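Side-chain contacts in TSSL (Francisella novicida, PDB 4ACK), which probably acts, as a membrane-anchored component whose cytoplasmic domain this is, in type VI secretion, a form of protein transport linked to virulence: residues Lys40-Leu45 with Pro64-Val69; Glu51-Thr56 with Pro117-Gln122; Tyr102-Thr107 with Leu126-Asp131. All coordinates share one frame; numbering follows the deposited sequence.

In the fold
Interactions 1 and 3 lie in the core, their centres about 7 Å from the centre of the chain, and every residue that touches across them is buried and apolar. They meet each other: Ile127 and Val103 of interaction 3 pack on Pro64, Ala67 and Tyr68 of helix 55-79, so the two patches form one hydrophobic interior. Interaction 2 sits farther out, its centre about 14 Å from that of the chain, and is only partly buried; there a tyrosine ring lays its face against a proline in a CH-pi contact while its hydroxyl is hydrogen-bonded to Asp3. Interactions 1 and 2 share helices 30-52 and 55-79, while interactions 2 and 3 use opposite ends of helix 118-129.

Interaction 1. Residues Lys40-Leu45 with Pro64-Val69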
loop_
_atom_site.group_PDB
_atom_site.type_symbol
_atom_site.label_atom_id
_atom_site.label_comp_id
_atom_site.label_asym_id
_atom_site.label_seq_id
_atom_site.Cartn_x
_atom_site.Cartn_y
_atom_site.Cartn_z
ATOM N N LYS A 40 -12.456 -2.326 -6.935
ATOM C CA LYS A 40 -13.671 -1.653 -6.504
ATOM C C LYS A 40 -13.415 -0.803 -5.250
ATOM O O LYS A 40 -13.826 0.353 -5.202
ATOM C CB LYS A 40 -14.807 -2.649 -6.288
ATOM C CG LYS A 40 -15.394 -3.148 -7.592
ATOM C CD LYS A 40 -16.296 -4.339 -7.355
ATOM C CE LYS A 40 -17.419 -3.958 -6.412
ATOM N NZ LYS A 40 -17.934 -5.155 -5.699
ATOM N N SER A 41 -12.771 -1.373 -4.247
ATOM C CA SER A 41 -12.374 -0.630 -3.066
ATOM C C SER A 41 -11.446 0.598 -3.361
ATOM O O SER A 41 -11.591 1.644 -2.750
ATOM C CB SER A 41 -11.691 -1.570 -2.099
ATOM O OG SER A 41 -12.672 -2.324 -1.445
ATOM N N ILE A 42 -10.543 0.454 -4.321
ATOM C CA ILE A 42 -9.672 1.544 -4.724
ATOM C C ILE A 42 -10.469 2.672 -5.362
ATOM O O ILE A 42 -10.250 3.838 -5.007
ATOM C CB ILE A 42 -8.506 1.097 -5.652
ATOM C CG1 ILE A 42 -7.609 0.069 -4.948
ATOM C CG2 ILE A 42 -7.666 2.311 -6.194
ATOM C CD1 ILE A 42 -7.009 0.535 -3.656
ATOM N N PHE A 43 -11.384 2.333 -6.266
ATOM C CA PHE A 43 -12.282 3.327 -6.862
ATOM C C PHE A 43 -13.013 4.232 -5.843
ATOM O O PHE A 43 -13.002 5.472 -6.004
ATOM C CB PHE A 43 -13.332 2.728 -7.779
ATOM C CG PHE A 43 -14.241 3.779 -8.385
ATOM C CD1 PHE A 43 -15.361 4.249 -7.687
ATOM C CD2 PHE A 43 -13.918 4.374 -9.622
ATOM C CE1 PHE A 43 -16.175 5.270 -8.224
ATOM C CE2 PHE A 43 -14.745 5.408 -10.187
ATOM C CZ PHE A 43 -15.868 5.840 -9.487
ATOM N N PHE A 44 -13.626 3.604 -4.827
ATOM C CA PHE A 44 -14.281 4.293 -3.717
ATOM C C PHE A 44 -13.267 5.058 -2.837
ATOM O O PHE A 44 -13.574 6.132 -2.300
ATOM C CB PHE A 44 -15.106 3.302 -2.827
ATOM C CG PHE A 44 -16.406 2.734 -3.478
ATOM C CD1 PHE A 44 -17.554 3.540 -3.650
ATOM C CD2 PHE A 44 -16.498 1.367 -3.855
ATOM C CE1 PHE A 44 -18.759 3.008 -4.233
ATOM C CE2 PHE A 44 -17.686 0.830 -4.443
ATOM C CZ PHE A 44 -18.819 1.657 -4.624
ATOM N N LEU A 45 -12.099 4.475 -2.588
ATOM C CA LEU A 45 -11.068 5.167 -1.814
ATOM C C LEU A 45 -10.677 6.437 -2.592
ATOM O O LEU A 45 -10.710 7.476 -2.049
ATOM C CB LEU A 45 -9.834 4.306 -1.500
ATOM C CG LEU A 45 -8.695 4.914 -0.633
ATOM C CD1 LEU A 45 -9.160 5.570 0.770
ATOM C CD2 LEU A 45 -7.578 3.828 -0.398
ATOM N N PRO A 64 1.050 3.810 -1.885
ATOM C CA PRO A 64 1.716 2.867 -1.037
ATOM C C PRO A 64 0.865 1.642 -0.723
ATOM O O PRO A 64 1.419 0.588 -0.437
ATOM C CB PRO A 64 1.955 3.654 0.264
ATOM C CG PRO A 64 2.042 5.117 -0.214
ATOM C CD PRO A 64 1.012 5.162 -1.304
ATOM N N LEU A 65 -0.467 1.795 -0.680
ATOM C CA LEU A 65 -1.328 0.664 -0.396
ATOM C C LEU A 65 -1.281 -0.259 -1.557
ATOM O O LEU A 65 -1.208 -1.469 -1.371
ATOM C CB LEU A 65 -2.784 1.116 -0.110
ATOM C CG LEU A 65 -3.790 -0.009 0.051
ATOM C CD1 LEU A 65 -3.371 -0.746 1.336
ATOM C CD2 LEU A 65 -5.206 0.620 0.164
ATOM N N LEU A 66 -1.314 0.271 -2.768
ATOM C CA LEU A 66 -1.151 -0.574 -3.959
ATOM C C LEU A 66 0.193 -1.298 -4.059
ATOM O O LEU A 66 0.267 -2.455 -4.562
ATOM C CB LEU A 66 -1.270 0.238 -5.230
ATOM C CG LEU A 66 -2.510 1.112 -5.402
ATOM C CD1 LEU A 66 -2.510 1.754 -6.790
ATOM C CD2 LEU A 66 -3.795 0.353 -5.164
ATOM N N ALA A 67 1.258 -0.588 -3.703
ATOM C CA ALA A 67 2.588 -1.158 -3.675
ATOM C C ALA A 67 2.690 -2.272 -2.614
ATOM O O ALA A 67 3.379 -3.281 -2.828
ATOM C CB ALA A 67 3.605 -0.077 -3.369
ATOM N N TYR A 68 2.048 -2.075 -1.458
ATOM C CA TYR A 68 1.990 -3.099 -0.463
ATOM C C TYR A 68 1.261 -4.378 -1.027
ATOM O O TYR A 68 1.778 -5.514 -0.905
ATOM C CB TYR A 68 1.344 -2.568 0.803
ATOM C CG TYR A 68 0.834 -3.665 1.735
ATOM C CD1 TYR A 68 -0.470 -4.230 1.570
ATOM C CD2 TYR A 68 1.674 -4.225 2.681
ATOM C CE1 TYR A 68 -0.922 -5.309 2.395
ATOM C CE2 TYR A 68 1.259 -5.279 3.517
ATOM C CZ TYR A 68 -0.044 -5.810 3.386
ATOM O OH TYR A 68 -0.400 -6.816 4.254
ATOM N N VAL A 69 0.087 -4.189 -1.651
ATOM C CA VAL A 69 -0.667 -5.303 -2.210
ATOM C C VAL A 69 0.166 -6.011 -3.304
ATOM O O VAL A 69 0.326 -7.244 -3.276
ATOM C CB VAL A 69 -1.996 -4.876 -2.825
ATOM C CG1 VAL A 69 -2.640 -6.083 -3.495
ATOM C CG2 VAL A 69 -2.952 -4.303 -1.742
#
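Ile42 sends CG1 anti to its own carbonyl carbon (chi1 -60°), and Leu66 does the same with CG (chi1 -53°), which brings the ends of the two side chains together between their helices. Ile42 CD1 lies 3.6 Å from Leu66 CD2, and CG1 of the same isoleucine is 3.8 Å from that methyl, so a single branch of Leu66 rests against the outer half of the Ile42 chain. The two cross at a slant. The CB of Leu66 does not aim at the partner helix; its CD2 branch closes the distance. Leu65 comes in beside it and uses CD2 as well, 4.0 Å from Leu45 CD2 and 4.2 Å from Ile42 CD1. Leu65 CD2 rests between the Leu45 methyl and the end of Ile42, both from helix 30-52, in purely apolar contact. The helix segments run antiparallel, 167° between their directions, with axes 12.4 Å apart at closest approach, wide enough that long side chains must bridge the gap. These are helices 30-52 and 55-79 of an all-helical domain. Helix 4-20 packs against the pair through Ile13, which touches both Ile42 and Leu65, while Tyr93 of helix 89-94 reaches both Ile42 and Leu66.

Interaction 2. Residues Glu51-Thr56 with Pro117-Gln122; sequences EKYSET and PQICYQ
The Tyr53 ring has Pro117 CG over one face, 4.0 Å from the ring centroid and 27° off the normal, a CH-pi contact. Lys52 CB lies over the centre of the opposite face, 3.9 Å above the plane, so the ring is sandwiched between its sequence neighbour and the proline. Ile119 meets the ring obliquely, its CG2 4.3 Å from Tyr53 CE2. Pro117 CG is 3.7 Å from Tyr53 CE1, and Pro117 CB approaches Tyr53 OH to 3.6 Å. The two side chains run past each other, and the pyrrolidine covers the CE1, CZ and OH end of the ring. With CG anti to the carbonyl carbon (chi1 -66°), Tyr53 projects its ring from the short link between helices 30-52 and 55-79 toward the start of helix 118-129. Ser54 is the N-cap of helix 55-79, its OG making a weak hydrogen bond to Val57 N, while Pro117 immediately precedes helix 118-129. Tyr53 OH is hydrogen-bonded to Asp3, whose carboxylate also forms a salt bridge with Lys52 NZ; that lysine pairs with Glu6 too. Ile119 leans inward on Ile7 and Ile10 of helix 4-20 and on Ile61 of helix 55-79.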
loop_
_atom_site.group_PDB
_atom_site.type_symbol
_atom_site.label_atom_id
_atom_site.label_comp_id
_atom_site.label_asym_id
_atom_site.label_seq_id
_atom_site.Cartn_x
_atom_site.Cartn_y
_atom_site.Cartn_z
ATOM N N GLU A 51 -12.452 14.168 -2.750
ATOM C CA GLU A 51 -13.472 15.163 -2.422
ATOM C C GLU A 51 -12.782 16.191 -1.529
ATOM O O GLU A 51 -13.096 17.372 -1.602
ATOM C CB GLU A 51 -14.729 14.500 -1.831
ATOM C CG GLU A 51 -15.952 15.400 -1.371
ATOM C CD GLU A 51 -16.176 16.772 -2.109
ATOM O OE1 GLU A 51 -16.507 16.785 -3.324
ATOM O OE2 GLU A 51 -16.090 17.842 -1.433
ATOM N N LYS A 52 -11.765 15.761 -0.785
ATOM C CA LYS A 52 -11.104 16.608 0.193
ATOM C C LYS A 52 -9.675 17.038 -0.138
ATOM O O LYS A 52 -9.230 18.086 0.308
ATOM C CB LYS A 52 -11.036 15.889 1.569
ATOM C CG LYS A 52 -12.394 15.606 2.198
ATOM C CD LYS A 52 -12.224 14.675 3.430
ATOM C CE LYS A 52 -12.609 13.265 3.077
ATOM N NZ LYS A 52 -12.759 12.438 4.292
ATOM N N TYR A 53 -8.944 16.219 -0.879
ATOM C CA TYR A 53 -7.453 16.313 -0.911
ATOM C C TYR A 53 -6.984 16.564 -2.313
ATOM O O TYR A 53 -7.688 16.215 -3.267
ATOM C CB TYR A 53 -6.817 15.029 -0.345
ATOM C CG TYR A 53 -7.103 14.870 1.122
ATOM C CD1 TYR A 53 -6.829 15.921 2.025
ATOM C CD2 TYR A 53 -7.690 13.680 1.632
ATOM C CE1 TYR A 53 -7.139 15.800 3.388
ATOM C CE2 TYR A 53 -7.950 13.535 3.010
ATOM C CZ TYR A 53 -7.687 14.583 3.863
ATOM O OH TYR A 53 -7.965 14.445 5.217
ATOM N N SER A 54 -5.805 17.152 -2.457
ATOM C CA SER A 54 -5.242 17.306 -3.815
ATOM C C SER A 54 -4.906 15.919 -4.391
ATOM O O SER A 54 -4.836 14.914 -3.681
ATOM C CB SER A 54 -3.944 18.112 -3.786
ATOM O OG SER A 54 -3.019 17.525 -2.882
ATOM N N GLU A 55 -4.645 15.892 -5.686
ATOM C CA GLU A 55 -4.233 14.692 -6.364
ATOM C C GLU A 55 -2.984 14.110 -5.779
ATOM O O GLU A 55 -2.868 12.873 -5.686
ATOM C CB GLU A 55 -3.958 14.984 -7.854
ATOM C CG GLU A 55 -5.232 15.403 -8.647
ATOM C CD GLU A 55 -5.405 14.562 -9.895
ATOM O OE1 GLU A 55 -4.955 13.375 -9.873
ATOM O OE2 GLU A 55 -5.979 15.081 -10.883
ATOM N N THR A 56 -2.027 14.963 -5.420
ATOM C CA THR A 56 -0.735 14.478 -4.864
ATOM C C THR A 56 -0.963 13.761 -3.531
ATOM O O THR A 56 -0.486 12.637 -3.307
ATOM C CB THR A 56 0.281 15.641 -4.671
ATOM O OG1 THR A 56 0.535 16.234 -5.930
ATOM C CG2 THR A 56 1.602 15.183 -4.043
ATOM N N PRO A 117 -2.261 15.510 5.808
ATOM C CA PRO A 117 -3.259 14.993 6.735
ATOM C C PRO A 117 -2.768 13.741 7.445
ATOM O O PRO A 117 -1.908 13.035 6.922
ATOM C CB PRO A 117 -4.419 14.616 5.843
ATOM C CG PRO A 117 -3.855 14.574 4.436
ATOM C CD PRO A 117 -2.758 15.580 4.433
ATOM N N GLN A 118 -3.339 13.452 8.607
ATOM C CA GLN A 118 -2.911 12.333 9.444
ATOM C C GLN A 118 -3.027 10.967 8.745
ATOM O O GLN A 118 -2.214 10.102 8.966
ATOM C CB GLN A 118 -3.746 12.289 10.728
ATOM C CG GLN A 118 -3.124 11.414 11.781
ATOM C CD GLN A 118 -1.886 12.072 12.423
ATOM O OE1 GLN A 118 -1.325 13.082 11.922
ATOM N NE2 GLN A 118 -1.469 11.514 13.538
ATOM N N ILE A 119 -4.037 10.806 7.902
ATOM C CA ILE A 119 -4.189 9.596 7.106
ATOM C C ILE A 119 -2.920 9.189 6.232
ATOM O O ILE A 119 -2.706 7.979 5.952
ATOM C CB ILE A 119 -5.484 9.624 6.266
ATOM C CG1 ILE A 119 -5.708 8.251 5.613
ATOM C CG2 ILE A 119 -5.484 10.786 5.214
ATOM C CD1 ILE A 119 -7.088 8.015 5.050
ATOM N N CYS A 120 -2.135 10.192 5.782
ATOM C CA CYS A 120 -0.849 9.903 5.061
ATOM C C CYS A 120 0.072 9.054 5.915
ATOM O O CYS A 120 0.509 8.010 5.468
ATOM C CB CYS A 120 -0.127 11.192 4.647
ATOM S SG CYS A 120 -1.012 12.015 3.340
ATOM N N TYR A 121 0.338 9.511 7.145
ATOM C CA TYR A 121 1.174 8.800 8.104
ATOM C C TYR A 121 0.617 7.438 8.587
ATOM O O TYR A 121 1.421 6.514 8.944
ATOM C CB TYR A 121 1.465 9.709 9.305
ATOM C CG TYR A 121 1.991 11.079 8.865
ATOM C CD1 TYR A 121 1.118 12.115 8.535
ATOM C CD2 TYR A 121 3.378 11.322 8.731
ATOM C CE1 TYR A 121 1.599 13.412 8.107
ATOM C CE2 TYR A 121 3.878 12.600 8.285
ATOM C CZ TYR A 121 2.976 13.634 7.967
ATOM O OH TYR A 121 3.455 14.880 7.483
ATOM N N GLN A 122 -0.733 7.338 8.695
ATOM C CA GLN A 122 -1.402 6.146 9.193
ATOM C C GLN A 122 -1.338 5.095 8.116
ATOM O O GLN A 122 -1.210 3.923 8.400
ATOM C CB GLN A 122 -2.909 6.414 9.502
ATOM C CG GLN A 122 -3.127 7.431 10.655
ATOM C CD GLN A 122 -4.621 7.778 10.909
ATOM O OE1 GLN A 122 -5.355 8.211 10.001
ATOM N NE2 GLN A 122 -5.058 7.601 12.164
#

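Interaction 3. Residues Tyr102-Thr107 with Leu126-Asp131; sequences YVFEIT and LILHND
Val103 and Ile127 are the backbone's closest pair here, their CA atoms 10.1 Å apart, on a continuous turn of helix 99-112 and the last turn of helix 118-129. At this spacing the segments meet only through the ends of side chains. Helix 118-129 closes in a Schellman motif: Asp131, with positive phi (66°), is the C-prime residue, Phe132 N reaches back to Ile127 O, and Asp131 N makes a weak bond to Leu128 O. Asn130 reinforces that end, for Leu126 O accepts both Asn130 N and Asn130 ND2, the latter at 3.0 Å and nearly straight (165°). ND2 stands above the carbonyl plane of Leu126, out of line with its lone pairs, while the oxygen lies almost in the plane of the Asn130 side-chain amide.

Just before this end, Ile127 and Leu128 face helix 99-112. Val103 CG1 and Ile127 CD1 meet tip to tip at 4.0 Å. Ile127 holds CG1 between its backbone N and carbonyl carbon (chi1 68°), from where the extended chain carries CD1 to the valine. Beside them Leu128 CD2 comes obliquely to the Phe104 ring, 4.2 Å from CE1. The pairing is one of helix packing within the all-helical DotU domain, with Phe132 of the following loop touching both Val103 and Ile127. Phe104 also meets Tyr136 edge-to-face and the ring of Tyr148 of helix 143-153.

Thr107 settles its polar atom within its own helix: OG1 donates to Val103 O at 2.8 Å, and Thr107 N reaches that same oxygen from the opposite face of the carbonyl plane. Its side chain also packs on Tyr148 and Ile152.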
loop_
_atom_site.group_PDB
_atom_site.type_symbol
_atom_site.label_atom_id
_atom_site.label_comp_id
_atom_site.label_asym_id
_atom_site.label_seq_id
_atom_site.Cartn_x
_atom_site.Cartn_y
_atom_site.Cartn_z
ATOM N N TYR A 102 9.622 4.072 -4.426
ATOM C CA TYR A 102 8.826 5.289 -4.433
ATOM C C TYR A 102 8.027 5.482 -3.104
ATOM O O TYR A 102 7.852 6.608 -2.591
ATOM C CB TYR A 102 7.939 5.345 -5.696
ATOM C CG TYR A 102 7.241 6.687 -5.845
ATOM C CD1 TYR A 102 7.949 7.880 -5.746
ATOM C CD2 TYR A 102 5.843 6.757 -6.016
ATOM C CE1 TYR A 102 7.263 9.135 -5.875
ATOM C CE2 TYR A 102 5.175 7.955 -6.128
ATOM C CZ TYR A 102 5.886 9.145 -6.056
ATOM O OH TYR A 102 5.196 10.337 -6.195
ATOM N N VAL A 103 7.613 4.385 -2.483
ATOM C CA VAL A 103 6.976 4.509 -1.130
ATOM C C VAL A 103 7.895 5.233 -0.165
ATOM O O VAL A 103 7.438 6.023 0.673
ATOM C CB VAL A 103 6.591 3.118 -0.574
ATOM C CG1 VAL A 103 6.339 3.129 0.955
ATOM C CG2 VAL A 103 5.482 2.495 -1.397
ATOM N N PHE A 104 9.199 4.951 -0.205
ATOM C CA PHE A 104 10.083 5.646 0.754
ATOM C C PHE A 104 10.407 7.055 0.310
ATOM O O PHE A 104 10.633 7.952 1.146
ATOM C CB PHE A 104 11.339 4.823 1.107
ATOM C CG PHE A 104 10.986 3.508 1.739
ATOM C CD1 PHE A 104 10.664 3.442 3.084
ATOM C CD2 PHE A 104 10.910 2.347 0.953
ATOM C CE1 PHE A 104 10.285 2.224 3.686
ATOM C CE2 PHE A 104 10.563 1.147 1.516
ATOM C CZ PHE A 104 10.249 1.077 2.907
ATOM N N GLU A 105 10.283 7.287 -0.984
ATOM C CA GLU A 105 10.266 8.669 -1.452
ATOM C C GLU A 105 9.040 9.442 -0.936
ATOM O O GLU A 105 9.177 10.551 -0.419
ATOM C CB GLU A 105 10.297 8.779 -2.968
ATOM C CG GLU A 105 10.632 10.231 -3.367
ATOM C CD GLU A 105 10.642 10.412 -4.881
ATOM O OE1 GLU A 105 11.079 9.486 -5.563
ATOM O OE2 GLU A 105 10.198 11.458 -5.379
ATOM N N ILE A 106 7.843 8.868 -1.070
ATOM C CA ILE A 106 6.637 9.439 -0.402
ATOM C C ILE A 106 6.857 9.697 1.078
ATOM O O ILE A 106 6.543 10.813 1.600
ATOM C CB ILE A 106 5.431 8.521 -0.596
ATOM C CG1 ILE A 106 5.088 8.588 -2.082
ATOM C CG2 ILE A 106 4.235 8.929 0.371
ATOM C CD1 ILE A 106 4.054 7.534 -2.571
ATOM N N THR A 107 7.425 8.706 1.754
ATOM C CA THR A 107 7.628 8.787 3.182
ATOM C C THR A 107 8.596 9.947 3.526
ATOM O O THR A 107 8.311 10.712 4.451
ATOM C CB THR A 107 8.130 7.455 3.747
ATOM O OG1 THR A 107 7.184 6.396 3.386
ATOM C CG2 THR A 107 8.316 7.520 5.268
ATOM N N LEU A 126 0.553 1.647 8.741
ATOM C CA LEU A 126 -0.140 0.389 8.524
ATOM C C LEU A 126 0.610 -0.562 7.619
ATOM O O LEU A 126 0.814 -1.704 7.996
ATOM C CB LEU A 126 -1.583 0.597 7.971
ATOM C CG LEU A 126 -2.585 1.157 9.039
ATOM C CD1 LEU A 126 -3.835 1.706 8.378
ATOM C CD2 LEU A 126 -2.987 0.138 10.106
ATOM N N ILE A 127 0.992 -0.116 6.415
ATOM C CA ILE A 127 1.716 -1.011 5.509
ATOM C C ILE A 127 3.024 -1.479 6.151
ATOM O O ILE A 127 3.340 -2.659 6.018
ATOM C CB ILE A 127 1.867 -0.501 4.078
ATOM C CG1 ILE A 127 2.791 0.703 4.008
ATOM C CG2 ILE A 127 0.494 -0.142 3.487
ATOM C CD1 ILE A 127 3.407 0.967 2.596
ATOM N N LEU A 128 3.675 -0.631 6.950
ATOM C CA LEU A 128 4.933 -0.996 7.606
ATOM C C LEU A 128 4.723 -1.993 8.792
ATOM O O LEU A 128 5.608 -2.818 9.076
ATOM C CB LEU A 128 5.739 0.255 8.072
ATOM C CG LEU A 128 6.351 1.184 6.963
ATOM C CD1 LEU A 128 7.031 2.459 7.553
ATOM C CD2 LEU A 128 7.352 0.447 6.097
ATOM N N HIS A 129 3.590 -1.873 9.503
ATOM C CA HIS A 129 3.229 -2.831 10.531
ATOM C C HIS A 129 2.756 -4.106 9.953
ATOM O O HIS A 129 2.802 -5.104 10.634
ATOM C CB HIS A 129 2.222 -2.276 11.559
ATOM C CG HIS A 129 2.901 -1.523 12.655
ATOM N ND1 HIS A 129 3.091 -0.155 12.618
ATOM C CD2 HIS A 129 3.525 -1.959 13.774
ATOM C CE1 HIS A 129 3.755 0.224 13.698
ATOM N NE2 HIS A 129 4.046 -0.858 14.407
ATOM N N ASN A 130 2.270 -4.070 8.709
ATOM C CA ASN A 130 2.068 -5.291 7.905
ATOM C C ASN A 130 3.242 -5.791 7.006
ATOM O O ASN A 130 3.012 -6.487 6.003
ATOM C CB ASN A 130 0.755 -5.173 7.146
ATOM C CG ASN A 130 -0.435 -5.253 8.119
ATOM O OD1 ASN A 130 -0.879 -6.359 8.431
ATOM N ND2 ASN A 130 -0.825 -4.109 8.727
ATOM N N ASP A 131 4.475 -5.446 7.393
ATOM C CA ASP A 131 5.716 -5.992 6.799
ATOM C C ASP A 131 5.953 -5.619 5.350
ATOM O O ASP A 131 6.476 -6.442 4.579
ATOM C CB ASP A 131 5.807 -7.506 7.015
ATOM C CG ASP A 131 5.787 -7.844 8.492
ATOM O OD1 ASP A 131 6.255 -7.021 9.291
ATOM O OD2 ASP A 131 5.276 -8.893 8.867
#